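Putative superoxide reductase (Thermotoga maritima, PDB 3QZB) probably reduces superoxide to hydrogen peroxide at an iron centre, using electrons delivered by rubredoxin. Local coordinates at residues Ile65-Phe71 with Glu82-Phe88; Lys41-Ile47 with Thr110-Asn116; Arg117-Ala123 with Ser135-Val141. One frame throughout, in Å; residues are numbered along the deposited sequence. Where two conformers were deposited one is given.

Interaction 1: residues Ile65-Phe71 with Glu82-Phe88; sequences IRWIKVF and EVGRYEF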
loop_
_atom_site.group_PDB
_atom_site.type_symbol
_atom_site.label_atom_id
_atom_site.label_comp_id
_atom_site.label_asym_id
_atom_site.label_seq_id
_atom_site.Cartn_x
_atom_site.Cartn_y
_atom_site.Cartn_z
ATOM N N ILE A 65 -6.049 5.687 -13.021
ATOM C CA ILE A 65 -6.505 5.403 -11.640
ATOM C C ILE A 65 -5.461 4.594 -10.905
ATOM O O ILE A 65 -4.996 3.570 -11.355
ATOM C CB ILE A 65 -7.832 4.634 -11.694
ATOM C CG1 ILE A 65 -8.904 5.380 -12.509
ATOM C CG2 ILE A 65 -8.304 4.288 -10.262
ATOM C CD1 ILE A 65 -9.182 6.774 -12.016
ATOM N N ARG A 66 -5.046 5.105 -9.754
ATOM C CA ARG A 66 -4.007 4.501 -8.934
ATOM C C ARG A 66 -4.514 3.377 -8.014
ATOM O O ARG A 66 -3.805 2.398 -7.821
ATOM C CB ARG A 66 -3.398 5.591 -8.048
ATOM C CG ARG A 66 -2.574 6.652 -8.779
ATOM C CD ARG A 66 -1.194 6.165 -9.076
ATOM N NE ARG A 66 -0.306 7.176 -9.639
ATOM C CZ ARG A 66 0.251 8.142 -8.952
ATOM N NH1 ARG A 66 0.053 8.271 -7.659
ATOM N NH2 ARG A 66 1.060 9.020 -9.562
ATOM N N TRP A 67 -5.677 3.570 -7.414
ATOM C CA TRP A 67 -6.186 2.628 -6.403
ATOM C C TRP A 67 -7.638 2.810 -6.149
ATOM O O TRP A 67 -8.230 3.846 -6.404
ATOM C CB TRP A 67 -5.320 2.669 -5.121
ATOM C CG TRP A 67 -5.113 3.999 -4.442
ATOM C CD1 TRP A 67 -3.951 4.714 -4.455
ATOM C CD2 TRP A 67 -6.047 4.817 -3.669
ATOM N NE1 TRP A 67 -4.044 5.827 -3.686
ATOM C CE2 TRP A 67 -5.318 5.933 -3.188
ATOM C CE3 TRP A 67 -7.386 4.716 -3.313
ATOM C CZ2 TRP A 67 -5.885 6.907 -2.371
ATOM C CZ3 TRP A 67 -7.945 5.676 -2.515
ATOM C CH2 TRP A 67 -7.196 6.751 -2.040
ATOM N N ILE A 68 -8.193 1.748 -5.532
ATOM C CA ILE A 68 -9.482 1.730 -4.858
ATOM C C ILE A 68 -9.199 1.214 -3.444
ATOM O O ILE A 68 -8.414 0.260 -3.296
ATOM C CB ILE A 68 -10.441 0.782 -5.571
ATOM C CG1 ILE A 68 -10.926 1.383 -6.894
ATOM C CG2 ILE A 68 -11.636 0.397 -4.654
ATOM C CD1 ILE A 68 -11.485 0.348 -7.856
ATOM N N LYS A 69 -9.810 1.824 -2.433
ATOM C CA LYS A 69 -9.866 1.201 -1.118
ATOM C C LYS A 69 -11.281 1.087 -0.713
ATOM O O LYS A 69 -12.162 1.818 -1.176
ATOM C CB LYS A 69 -8.918 1.849 -0.097
ATOM C CG LYS A 69 -9.237 3.254 0.280
ATOM C CD LYS A 69 -8.344 3.780 1.409
ATOM C CE LYS A 69 -6.844 3.650 1.223
ATOM N NZ LYS A 69 -6.310 4.224 -0.067
ATOM N N VAL A 70 -11.555 0.123 0.179
ATOM C CA VAL A 70 -12.895 -0.161 0.649
ATOM C C VAL A 70 -12.872 -0.089 2.175
ATOM O O VAL A 70 -11.963 -0.586 2.811
ATOM C CB VAL A 70 -13.359 -1.515 0.185
ATOM C CG1 VAL A 70 -14.737 -1.923 0.802
ATOM C CG2 VAL A 70 -13.424 -1.580 -1.367
ATOM N N PHE A 71 -13.875 0.576 2.724
ATOM C CA PHE A 71 -14.127 0.629 4.150
ATOM C C PHE A 71 -15.478 -0.052 4.444
ATOM O O PHE A 71 -16.397 -0.015 3.627
ATOM C CB PHE A 71 -14.173 2.070 4.665
ATOM C CG PHE A 71 -12.809 2.753 4.613
ATOM C CD1 PHE A 71 -11.933 2.664 5.687
ATOM C CD2 PHE A 71 -12.446 3.514 3.506
ATOM C CE1 PHE A 71 -10.710 3.251 5.642
ATOM C CE2 PHE A 71 -11.192 4.155 3.454
ATOM C CZ PHE A 71 -10.347 4.033 4.534
ATOM N N GLU A 82 -10.846 -0.406 7.457
ATOM C CA GLU A 82 -10.313 -0.553 6.108
ATOM C C GLU A 82 -10.375 -2.031 5.733
ATOM O O GLU A 82 -9.656 -2.864 6.273
ATOM C CB GLU A 82 -8.869 -0.040 6.028
ATOM C CG GLU A 82 -8.369 0.072 4.569
ATOM C CD GLU A 82 -6.980 0.642 4.469
ATOM O OE1 GLU A 82 -6.055 0.019 5.057
ATOM O OE2 GLU A 82 -6.809 1.690 3.782
ATOM N N VAL A 83 -11.272 -2.358 4.836
ATOM C CA VAL A 83 -11.364 -3.706 4.275
ATOM C C VAL A 83 -10.111 -4.053 3.466
ATOM O O VAL A 83 -9.568 -5.130 3.561
ATOM C CB VAL A 83 -12.641 -3.836 3.421
ATOM C CG1 VAL A 83 -12.654 -5.069 2.527
ATOM C CG2 VAL A 83 -13.876 -3.789 4.326
ATOM N N GLY A 84 -9.625 -3.073 2.677
ATOM C CA GLY A 84 -8.452 -3.297 1.874
ATOM C C GLY A 84 -8.123 -2.065 1.048
ATOM O O GLY A 84 -8.930 -1.197 0.914
ATOM N N ARG A 85 -6.882 -2.073 0.540
ATOM C CA ARG A 85 -6.420 -1.099 -0.451
ATOM C C ARG A 85 -5.917 -1.921 -1.612
ATOM O O ARG A 85 -5.136 -2.886 -1.425
ATOM C CB ARG A 85 -5.312 -0.202 0.113
ATOM C CG ARG A 85 -4.719 0.763 -0.953
ATOM C CD ARG A 85 -3.700 1.662 -0.330
ATOM N NE ARG A 85 -2.827 2.365 -1.269
ATOM C CZ ARG A 85 -2.675 3.700 -1.337
ATOM N NH1 ARG A 85 -3.549 4.562 -0.804
ATOM N NH2 ARG A 85 -1.632 4.185 -2.013
ATOM N N TYR A 86 -6.360 -1.555 -2.818
ATOM C CA TYR A 86 -6.121 -2.350 -4.031
ATOM C C TYR A 86 -5.492 -1.412 -5.071
ATOM O O TYR A 86 -6.160 -0.488 -5.561
ATOM C CB TYR A 86 -7.467 -2.936 -4.523
ATOM C CG TYR A 86 -8.271 -3.588 -3.405
ATOM C CD1 TYR A 86 -7.932 -4.871 -2.950
ATOM C CD2 TYR A 86 -9.253 -2.889 -2.743
ATOM C CE1 TYR A 86 -8.611 -5.448 -1.832
ATOM C CE2 TYR A 86 -9.918 -3.471 -1.663
ATOM C CZ TYR A 86 -9.604 -4.708 -1.203
ATOM O OH TYR A 86 -10.306 -5.214 -0.127
ATOM N N GLU A 87 -4.219 -1.629 -5.308
ATOM C CA GLU A 87 -3.425 -0.742 -6.127
ATOM C C GLU A 87 -3.290 -1.304 -7.536
ATOM O O GLU A 87 -3.006 -2.489 -7.688
ATOM C CB GLU A 87 -2.039 -0.553 -5.505
ATOM C CG GLU A 87 -2.083 0.118 -4.180
ATOM C CD GLU A 87 -0.721 0.407 -3.619
ATOM O OE1 GLU A 87 0.311 0.171 -4.260
ATOM O OE2 GLU A 87 -0.677 0.867 -2.436
ATOM N N PHE A 88 -3.376 -0.414 -8.510
ATOM C CA PHE A 88 -3.297 -0.729 -9.943
ATOM C C PHE A 88 -2.031 -0.041 -10.444
ATOM O O PHE A 88 -2.089 1.199 -10.605
ATOM C CB PHE A 88 -4.554 -0.235 -10.649
ATOM C CG PHE A 88 -5.812 -0.612 -9.903
ATOM C CD1 PHE A 88 -6.121 -1.964 -9.657
ATOM C CD2 PHE A 88 -6.669 0.342 -9.431
ATOM C CE1 PHE A 88 -7.266 -2.281 -8.923
ATOM C CE2 PHE A 88 -7.777 -0.017 -8.692
ATOM C CZ PHE A 88 -8.073 -1.332 -8.446
#

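Interaction 2: residues Lys41-Ile47 with Thr110-Asn116; sequences KDEKVQI and TTVVKLN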
loop_
_atom_site.group_PDB
_atom_site.type_symbol
_atom_site.label_atom_id
_atom_site.label_comp_id
_atom_site.label_asym_id
_atom_site.label_seq_id
_atom_site.Cartn_x
_atom_site.Cartn_y
_atom_site.Cartn_z
ATOM N N LYS A 41 -24.749 -14.416 8.024
ATOM C CA LYS A 41 -23.662 -14.127 8.946
ATOM C C LYS A 41 -22.435 -14.960 8.656
ATOM O O LYS A 41 -22.502 -16.164 8.529
ATOM C CB LYS A 41 -24.160 -14.369 10.390
ATOM C CG LYS A 41 -23.223 -13.903 11.469
ATOM C CD LYS A 41 -23.750 -14.188 12.881
ATOM C CE LYS A 41 -22.711 -13.902 13.965
ATOM N NZ LYS A 41 -23.214 -14.090 15.371
ATOM N N ASP A 42 -21.307 -14.286 8.518
ATOM C CA ASP A 42 -19.999 -14.935 8.327
ATOM C C ASP A 42 -19.800 -15.585 6.947
ATOM O O ASP A 42 -18.738 -16.145 6.672
ATOM C CB ASP A 42 -19.630 -15.929 9.453
ATOM C CG ASP A 42 -19.751 -15.337 10.857
ATOM O OD1 ASP A 42 -19.379 -14.187 11.072
ATOM O OD2 ASP A 42 -20.224 -16.087 11.756
ATOM N N GLU A 43 -20.760 -15.462 6.041
ATOM C CA GLU A 43 -20.558 -16.047 4.733
ATOM C C GLU A 43 -19.629 -15.163 3.876
ATOM O O GLU A 43 -19.569 -13.950 4.055
ATOM C CB GLU A 43 -21.831 -16.426 4.049
ATOM C CG GLU A 43 -22.550 -15.342 3.445
ATOM C CD GLU A 43 -23.655 -15.782 2.375
ATOM O OE1 GLU A 43 -23.559 -16.830 1.679
ATOM O OE2 GLU A 43 -24.641 -15.085 2.358
ATOM N N LYS A 44 -18.954 -15.793 2.946
ATOM C CA LYS A 44 -18.078 -15.043 2.065
ATOM C C LYS A 44 -18.921 -14.224 1.089
ATOM O O LYS A 44 -19.872 -14.741 0.501
ATOM C CB LYS A 44 -17.207 -15.996 1.259
ATOM C CG LYS A 44 -16.166 -16.648 2.071
ATOM C CD LYS A 44 -15.276 -17.652 1.323
ATOM C CE LYS A 44 -14.262 -18.199 2.239
ATOM N NZ LYS A 44 -13.256 -19.162 1.602
ATOM N N VAL A 45 -18.573 -12.957 0.967
ATOM C CA VAL A 45 -19.298 -11.956 0.188
ATOM C C VAL A 45 -18.310 -11.404 -0.852
ATOM O O VAL A 45 -17.265 -10.902 -0.496
ATOM C CB VAL A 45 -19.826 -10.790 1.073
ATOM C CG1 VAL A 45 -20.591 -9.764 0.216
ATOM C CG2 VAL A 45 -20.651 -11.268 2.248
ATOM N N GLN A 46 -18.701 -11.444 -2.124
ATOM C CA GLN A 46 -17.948 -10.811 -3.194
ATOM C C GLN A 46 -18.332 -9.346 -3.299
ATOM O O GLN A 46 -19.501 -9.022 -3.457
ATOM C CB GLN A 46 -18.276 -11.476 -4.510
ATOM C CG GLN A 46 -18.237 -12.954 -4.581
ATOM C CD GLN A 46 -16.876 -13.492 -4.444
ATOM O OE1 GLN A 46 -16.617 -14.371 -3.563
ATOM N NE2 GLN A 46 -15.969 -13.063 -5.282
ATOM N N ILE A 47 -17.341 -8.464 -3.230
ATOM C CA ILE A 47 -17.503 -7.054 -3.503
ATOM C C ILE A 47 -16.617 -6.677 -4.685
ATOM O O ILE A 47 -15.410 -6.853 -4.665
ATOM C CB ILE A 47 -17.122 -6.189 -2.285
ATOM C CG1 ILE A 47 -17.940 -6.559 -1.049
ATOM C CG2 ILE A 47 -17.265 -4.704 -2.613
ATOM C CD1 ILE A 47 -17.431 -5.848 0.245
ATOM N N THR A 110 -12.035 -7.309 -7.337
ATOM C CA THR A 110 -12.984 -8.117 -6.550
ATOM C C THR A 110 -12.265 -8.551 -5.279
ATOM O O THR A 110 -11.210 -9.155 -5.315
ATOM C CB THR A 110 -13.429 -9.357 -7.295
ATOM O OG1 THR A 110 -13.943 -8.959 -8.578
ATOM C CG2 THR A 110 -14.513 -10.110 -6.504
ATOM N N THR A 111 -12.863 -8.201 -4.149
ATOM C CA THR A 111 -12.412 -8.569 -2.802
ATOM C C THR A 111 -13.537 -9.344 -2.119
ATOM O O THR A 111 -14.704 -9.267 -2.517
ATOM C CB THR A 111 -11.998 -7.297 -2.040
ATOM O OG1 THR A 111 -11.352 -7.603 -0.807
ATOM C CG2 THR A 111 -13.110 -6.373 -1.735
ATOM N N VAL A 112 -13.131 -10.188 -1.172
ATOM C CA VAL A 112 -14.051 -11.099 -0.519
ATOM C C VAL A 112 -13.972 -10.817 0.993
ATOM O O VAL A 112 -12.888 -10.773 1.561
ATOM C CB VAL A 112 -13.687 -12.549 -0.797
ATOM C CG1 VAL A 112 -14.616 -13.495 -0.027
ATOM C CG2 VAL A 112 -13.730 -12.838 -2.279
ATOM N N VAL A 113 -15.130 -10.612 1.583
ATOM C CA VAL A 113 -15.220 -10.332 3.035
ATOM C C VAL A 113 -16.182 -11.337 3.686
ATOM O O VAL A 113 -16.968 -11.996 3.024
ATOM C CB VAL A 113 -15.722 -8.918 3.338
ATOM C CG1 VAL A 113 -14.704 -7.876 2.836
ATOM C CG2 VAL A 113 -17.107 -8.632 2.781
ATOM N N LYS A 114 -16.016 -11.472 4.996
ATOM C CA LYS A 114 -16.994 -12.157 5.849
ATOM C C LYS A 114 -17.465 -11.121 6.848
ATOM O O LYS A 114 -16.645 -10.528 7.555
ATOM C CB LYS A 114 -16.363 -13.336 6.536
ATOM C CG LYS A 114 -15.942 -14.460 5.655
ATOM C CD LYS A 114 -15.270 -15.543 6.431
ATOM C CE LYS A 114 -14.898 -16.778 5.654
ATOM N NZ LYS A 114 -14.408 -17.836 6.603
ATOM N N LEU A 115 -18.776 -10.886 6.888
ATOM C CA LEU A 115 -19.366 -9.887 7.756
ATOM C C LEU A 115 -20.217 -10.550 8.837
ATOM O O LEU A 115 -20.931 -11.515 8.571
ATOM C CB LEU A 115 -20.268 -8.905 6.999
ATOM C CG LEU A 115 -19.620 -8.183 5.836
ATOM C CD1 LEU A 115 -20.658 -7.450 5.031
ATOM C CD2 LEU A 115 -18.480 -7.307 6.297
ATOM N N ASN A 116 -20.191 -10.002 10.042
ATOM C CA ASN A 116 -21.107 -10.529 11.026
ATOM C C ASN A 116 -22.041 -9.568 11.640
ATOM O O ASN A 116 -22.851 -9.968 12.483
ATOM C CB ASN A 116 -20.386 -11.409 12.000
ATOM C CG ASN A 116 -19.415 -10.636 12.770
ATOM O OD1 ASN A 116 -19.786 -9.876 13.649
ATOM N ND2 ASN A 116 -18.147 -10.808 12.456
HETATM O O HOH W 1 -17.565 -12.387 10.008
HETATM O O HOH W 2 -17.656 -18.663 6.675
HETATM O O HOH W 3 -20.924 -12.114 5.474
#

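Interaction 3: residues Arg117-Ala123 with Ser135-Val141; sequences RSGTIIA and SSQKITV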
loop_
_atom_site.group_PDB
_atom_site.type_symbol
_atom_site.label_atom_id
_atom_site.label_comp_id
_atom_site.label_asym_id
_atom_site.label_seq_id
_atom_site.Cartn_x
_atom_site.Cartn_y
_atom_site.Cartn_z
ATOM N N ARG A 117 -22.032 -8.329 11.155
ATOM C CA ARG A 117 -23.036 -7.362 11.482
ATOM C C ARG A 117 -23.326 -6.488 10.266
ATOM O O ARG A 117 -22.436 -6.238 9.469
ATOM C CB ARG A 117 -22.606 -6.425 12.668
ATOM C CG ARG A 117 -22.021 -7.114 13.921
ATOM C CD ARG A 117 -22.110 -6.297 15.195
ATOM N NE ARG A 117 -21.401 -5.019 15.171
ATOM C CZ ARG A 117 -20.180 -4.796 15.657
ATOM N NH1 ARG A 117 -19.339 -5.770 16.001
ATOM N NH2 ARG A 117 -19.813 -3.561 15.783
ATOM N N SER A 118 -24.530 -5.917 10.209
ATOM C CA SER A 118 -24.930 -5.036 9.116
ATOM C C SER A 118 -24.151 -3.734 9.145
ATOM O O SER A 118 -23.684 -3.288 10.183
ATOM C CB SER A 118 -26.404 -4.702 9.210
ATOM O OG SER A 118 -27.170 -5.895 9.103
ATOM N N GLY A 119 -24.000 -3.099 7.990
ATOM C CA GLY A 119 -23.251 -1.890 7.896
ATOM C C GLY A 119 -23.323 -1.278 6.524
ATOM O O GLY A 119 -24.257 -1.569 5.772
ATOM N N THR A 120 -22.353 -0.418 6.238
ATOM C CA THR A 120 -22.230 0.304 4.986
ATOM C C THR A 120 -20.874 0.060 4.395
ATOM O O THR A 120 -19.860 0.165 5.077
ATOM C CB THR A 120 -22.468 1.786 5.176
ATOM O OG1 THR A 120 -23.740 1.992 5.797
ATOM C CG2 THR A 120 -22.463 2.556 3.874
ATOM N N ILE A 121 -20.851 -0.292 3.102
ATOM C CA ILE A 121 -19.622 -0.409 2.302
ATOM C C ILE A 121 -19.333 0.975 1.696
ATOM O O ILE A 121 -20.225 1.560 1.087
ATOM C CB ILE A 121 -19.784 -1.465 1.187
ATOM C CG1 ILE A 121 -20.126 -2.840 1.736
ATOM C CG2 ILE A 121 -18.533 -1.491 0.275
ATOM C CD1 ILE A 121 -20.724 -3.803 0.689
ATOM N N ILE A 122 -18.130 1.487 1.870
ATOM C CA ILE A 122 -17.674 2.755 1.308
ATOM C C ILE A 122 -16.477 2.475 0.400
ATOM O O ILE A 122 -15.515 1.836 0.810
ATOM C CB ILE A 122 -17.312 3.775 2.393
ATOM C CG1 ILE A 122 -18.474 4.046 3.380
ATOM C CG2 ILE A 122 -16.885 5.091 1.736
ATOM C CD1 ILE A 122 -18.040 4.868 4.592
ATOM N N ALA A 123 -16.570 2.913 -0.849
ATOM C CA ALA A 123 -15.467 2.817 -1.799
ATOM C C ALA A 123 -14.861 4.224 -1.982
ATOM O O ALA A 123 -15.598 5.211 -2.133
ATOM C CB ALA A 123 -15.963 2.295 -3.146
ATOM N N SER A 135 -18.138 6.425 -3.163
ATOM C CA SER A 135 -19.528 5.984 -3.208
ATOM C C SER A 135 -19.762 5.049 -2.015
ATOM O O SER A 135 -18.830 4.577 -1.396
ATOM C CB SER A 135 -19.850 5.285 -4.510
ATOM O OG SER A 135 -19.283 4.031 -4.591
ATOM N N SER A 136 -21.031 4.737 -1.736
ATOM C CA SER A 136 -21.356 3.858 -0.639
ATOM C C SER A 136 -22.649 3.115 -0.858
ATOM O O SER A 136 -23.454 3.521 -1.685
ATOM C CB SER A 136 -21.421 4.623 0.677
ATOM O OG SER A 136 -22.522 5.495 0.744
ATOM N N GLN A 137 -22.786 1.994 -0.155
ATOM C CA GLN A 137 -23.940 1.092 -0.311
ATOM C C GLN A 137 -24.150 0.371 1.022
ATOM O O GLN A 137 -23.219 -0.196 1.565
ATOM C CB GLN A 137 -23.628 0.019 -1.433
ATOM C CG GLN A 137 -24.655 -0.853 -1.840
ATOM C CD GLN A 137 -24.282 -1.421 -3.092
ATOM O OE1 GLN A 137 -23.981 -0.681 -4.067
ATOM N NE2 GLN A 137 -24.277 -2.693 -3.127
ATOM N N LYS A 138 -25.406 0.311 1.469
ATOM C CA LYS A 138 -25.757 -0.489 2.630
ATOM C C LYS A 138 -25.670 -1.986 2.333
ATOM O O LYS A 138 -25.976 -2.407 1.216
ATOM C CB LYS A 138 -27.181 -0.173 3.028
ATOM C CG LYS A 138 -27.615 -0.586 4.413
ATOM C CD LYS A 138 -27.026 0.412 5.457
ATOM C CE LYS A 138 -27.301 0.016 6.917
ATOM N NZ LYS A 138 -26.883 -1.415 7.217
ATOM N N ILE A 139 -25.319 -2.777 3.347
ATOM C CA ILE A 139 -25.403 -4.248 3.272
ATOM C C ILE A 139 -26.020 -4.721 4.589
ATOM O O ILE A 139 -25.633 -4.301 5.681
ATOM C CB ILE A 139 -24.068 -4.917 2.918
ATOM C CG1 ILE A 139 -24.252 -6.411 2.652
ATOM C CG2 ILE A 139 -23.005 -4.566 3.975
ATOM C CD1 ILE A 139 -23.065 -7.044 1.919
ATOM N N THR A 140 -26.994 -5.621 4.440
ATOM C CA THR A 140 -27.692 -6.183 5.608
ATOM C C THR A 140 -27.133 -7.591 5.827
ATOM O O THR A 140 -26.986 -8.388 4.878
ATOM C CB THR A 140 -29.186 -6.254 5.326
ATOM O OG1 THR A 140 -29.682 -4.919 5.143
ATOM C CG2 THR A 140 -29.938 -6.911 6.473
ATOM N N VAL A 141 -26.821 -7.924 7.075
ATOM C CA VAL A 141 -26.286 -9.216 7.446
ATOM C C VAL A 141 -27.296 -9.863 8.393
ATOM O O VAL A 141 -27.759 -9.232 9.350
ATOM C CB VAL A 141 -24.920 -9.059 8.135
ATOM C CG1 VAL A 141 -24.369 -10.410 8.534
ATOM C CG2 VAL A 141 -23.946 -8.301 7.181
HETATM O O HOH W 4 -26.537 -7.716 11.498
#

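Interaction 1: residues Ile65-Phe71 with Glu82-Phe88
Strands 65-71 and 82-87 pair as the two arms of an antiparallel beta hairpin, buried near the middle of the immunoglobulin-like sandwich. Ile68 with Tyr86 and Val70 with Gly84 are hydrogen-bonded pairs. Near the turn the register slips by one residue. Val83 and Gly84 both face Val70, a classic beta bulge: Val70 O takes Val83 N at 2.8 Å and Gly84 N in a weak bond at 3.4 Å.

On the face of Trp67, Lys69 and Arg85 there is a cation-pi contact. The extended Arg85 chain leaves its backbone with CG anti to N (chi1 175°) and lays its guanidinium over the indole. Its CZ sits 3.6 Å from the centroid of the Trp67 five-membered ring, with the two planes 34° apart. Arg85 NE also donates to Glu87 OE2 at 2.9 Å in a salt bridge. Lys69 bends at its last two torsions, bringing NZ to 2.9 Å from Arg85 NH1 without a hydrogen bond. Glu82 of the third subunit bonds both Trp67 NE1 and Arg85 NH1, and Glu87 of the fourth subunit pairs with Arg85 NH2. On the other face, Ile68 CD1 packs at 3.8 Å from Phe88 CE2, while Val70 CG2 touches Tyr86 CE2. Tyr86 OH reaches across to the facing sheet and is hydrogen-bonded to Thr111 OG1.

With an alanine at Arg85 the indole loses the guanidinium over it, and Glu87 of the same strand would probably be left without its salt bridge, and Glu82 and Glu87 of neighbouring subunits without their arginine partner. The two hairpin faces thus differ in chemistry: one is largely apolar and turned to the sandwich interior; the other brings Lys69 and Arg85 together, a charge that Glu82 and Glu87 of this and neighbouring subunits probably balance.

Interaction 2: residues Lys41-Ile47 with Thr110-Asn116
Val45 with Val113 and Ile47 with Thr111 are antiparallel hydrogen-bonded pairs, and the short strand segments 44-47 and 110-115 run at 143° to each other. The Ile47 N to Thr111 O bond is 2.8 Å long and nearly straight. Beyond the paired strands, Asp42 N still reaches Leu115 O at 2.8 Å.

The side chains of Val45, Ile47 and Val113 share one face. Val113 CG2 lies between its backbone N and carbonyl carbon (chi1 -65° for CG1), which turns this methyl to the partner strand. There it touches Val45 CB and, at 3.8 Å, the tip of Ile47, CD1. Thr111 adds its CG2 methyl beside Ile47 CB. This face belongs to the packed interior of the immunoglobulin-like beta sandwich, where Val45 and Leu115 meet Ile139 of the facing sheet. Strand 103-115 is the outermost strand of its sheet within the chain, but the second subunit pairs with it and carries the sheet across the interface.

The reverse face is more polar. Lys44 and Lys114 lie side by side and point the same way, their CE carbons 3.8 Å apart and their ammonium groups farther from each other. Gln46 bends at chi2 (-68°) and lays its amide along Val112, with OE1 3.5 Å from Val112 CG2 and NE2 near the Thr110 methyl.

Where the strands part, water fills in. In the conformer given for Asp42, one water donates to Asp42 OD1 and accepts from Asn116 ND2, which also binds Gly101 of the second subunit. A second joins Glu43 O, at 2.7 Å, to Leu115 N. A third donates to Asp42 O and takes a weak bond from Lys114 NZ.

Interaction 3: residues Arg117-Ala123 with Ser135-Val141
Backbone hydrogen bonds join Gly119 with Ile139, Ile121 with Gln137 and Ala123 with Ser135, two to each pair. The bond from Ile121 N to Gln137 O is 2.8 Å long.

Side-chain polar contacts extend the pairing. Ser118 OG stands anti to its own carbonyl carbon (chi1 -62°) and accepts an almost straight bond from Val141 N at 2.9 Å. A water accepts from Ser118 N and donates to Val141 O. Lys138 folds back at chi2 and chi4, and its NZ bonds Gly119 O at 3.0 Å. It comes from above the carbonyl plane, while Ile139 N reaches the same oxygen from the opposite face. Asp75 completes the grip on this ammonium with a salt bridge.

Apolar contacts lie mostly on the Ile121 side. The Ile121 and Ile139 side chains cross at a slant, with CG1 of Ile121 4.0 Å from CG2 of Ile139. On the other face, the Thr120 methyl CG2 touches Ser136 CB, and Met13 of the third subunit covers Thr120 and Ile122.

The Val141 CG2 methyl also lies 3.4 Å from Arg117 O, which is buried with no partner.

This is an antiparallel beta hairpin of the sandwich; the iron ligands Cys127 and His130 lie at its far, turn end.

The three contacts are parts of the two sheets of one sandwich. Interactions 1 and 3 share a sheet: Phe71 N lies 2.8 Å from Ile122 O, a probable hydrogen bond. Interaction 2 belongs to the facing sheet. It meets interaction 1 through Tyr86 OH and Thr111 OG1, 2.7 Å apart and probably hydrogen-bonded. It meets interaction 3 in the interior, with Ile47 CD1 3.9 Å from Ile121 CD1. The iron sits at one end of this framework. The side chain of Ile65 in interaction 1 comes within about 5 Å of it, whereas interaction 2 lies away from the site. Interactions 1 and 2 both touch the second subunit, and interactions 1 and 3 the third.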